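Local coordinates for ThiJ/PfpI family protein (PDB 4P5P) that probably acts as a glyoxalase III-like stress-response enzyme of the DJ-1/PfpI family and serves as a virulence factor, at residues A[52-55]-A[56-60]. Residues are numbered along the deposited sequence; the frame is centred on the assembly and turned at random.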
# COMPACT_ATOMS: atom_id res chain seq x y z
N ILE A 52 -4.57 -0.33 14.26
CA ILE A 52 -3.93 0.21 13.07
C ILE A 52 -3.65 1.69 13.31
O ILE A 52 -4.58 2.47 13.47
CB ILE A 52 -4.79 0.01 11.81
CG1 ILE A 52 -4.99 -1.48 11.53
CG2 ILE A 52 -4.13 0.70 10.61
CD1 ILE A 52 -5.86 -1.82 10.32
N PRO A 53 -2.36 2.08 13.34
CA PRO A 53 -2.06 3.49 13.60
C PRO A 53 -2.38 4.37 12.39
O PRO A 53 -2.10 3.98 11.25
CB PRO A 53 -0.56 3.48 13.89
CG PRO A 53 -0.04 2.35 13.10
CD PRO A 53 -1.14 1.30 13.10
N ILE A 54 -2.97 5.54 12.65
CA ILE A 54 -3.30 6.49 11.59
C ILE A 54 -2.39 7.71 11.70
O ILE A 54 -2.27 8.32 12.76
CB ILE A 54 -4.78 6.90 11.67
CG1 ILE A 54 -5.66 5.68 11.46
CG2 ILE A 54 -5.10 8.00 10.63
CD1 ILE A 54 -7.11 5.92 11.77
N ASP A 55 -1.74 8.07 10.61
CA ASP A 55 -0.91 9.28 10.63
C ASP A 55 -1.84 10.48 10.83
O ASP A 55 -2.75 10.66 10.06
CB ASP A 55 -0.09 9.42 9.36
CG ASP A 55 0.92 10.55 9.45
OD1 ASP A 55 0.56 11.65 9.91
OD2 ASP A 55 2.09 10.32 9.06
N PRO A 56 -1.62 11.28 11.89
CA PRO A 56 -2.58 12.36 12.13
C PRO A 56 -2.69 13.36 10.98
O PRO A 56 -3.73 13.98 10.78
CB PRO A 56 -2.03 13.05 13.39
CG PRO A 56 -0.61 12.62 13.49
CD PRO A 56 -0.57 11.23 12.92
N ASN A 57 -1.62 13.51 10.21
CA ASN A 57 -1.68 14.43 9.10
C ASN A 57 -2.70 13.97 8.04
O ASN A 57 -3.19 14.78 7.28
CB ASN A 57 -0.29 14.61 8.48
CG ASN A 57 0.63 15.47 9.36
OD1 ASN A 57 0.19 16.44 9.99
ND2 ASN A 57 1.91 15.13 9.38
N SER A 58 -3.03 12.68 8.02
CA SER A 58 -3.95 12.17 7.01
C SER A 58 -5.41 12.42 7.38
O SER A 58 -6.29 12.25 6.54
CB SER A 58 -3.72 10.67 6.76
OG SER A 58 -4.29 9.86 7.79
N VAL A 59 -5.67 12.82 8.62
CA VAL A 59 -7.03 13.11 9.06
C VAL A 59 -7.19 14.55 9.58
O VAL A 59 -8.24 14.92 10.10
CB VAL A 59 -7.51 12.11 10.16
CG1 VAL A 59 -7.78 10.73 9.54
CG2 VAL A 59 -6.50 12.00 11.31
N ALA A 60 -6.16 15.38 9.39
CA ALA A 60 -6.25 16.79 9.77
C ALA A 60 -7.37 17.49 9.02
O ALA A 60 -8.11 18.32 9.59
CB ALA A 60 -4.92 17.48 9.51
O HOH W 1 3.22 12.68 7.79
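Two torsions set up the turn that Asp55 and Ser58 build together. With chi1 at -171°, the carboxylate of Asp55 is carried away from its own amide and forward along the chain, whereas chi1 of 78° holds the hydroxyl of Ser58 between its backbone N and carbonyl carbon, facing back toward Asp55. The first group then receives the amide of Asn57, with Asp55 OD1 and Asn57 N 2.9 Å apart; this N-H meets the anti side of the carboxylate, slightly out of its plane. The second donates to Asp55 O, 2.9 Å from Ser58 OG and in the plane of that carbonyl. Asp55 O is gripped a second time by the amide Ser58 N, also at 2.9 Å, which comes from above the plane, 48° out of it. Side-chain acceptor and main-chain carbonyl of one aspartate thus make, respectively, an Asx turn and a type I beta turn over Pro56 and Asn57. The proline, at the second position of the beta turn, has no N-H to offer. A further turn overlaps the first, Val59 N reaching Pro56 O at 3.1 Å, and together the two coil and bend the chain in the long loop that leads from strand 40-46 to helix 64-71 of this flavodoxin-like fold. The other carboxylate oxygen, Asp55 OD2, is held by Thr21 OG1 and by a water that donates to it from 2.9 Å while accepting from Asn57 ND2, so that both ends of the group are fixed. Ser58 OG likewise accepts from Leu25 N, tying the turn to the neighbouring loop. Beside this polar cluster, Ile54 CG2 lies 3.5 Å from Ser58 OG and touches Val59 CG1 at 4.0 Å, the two branched side chains crossing at about a right angle.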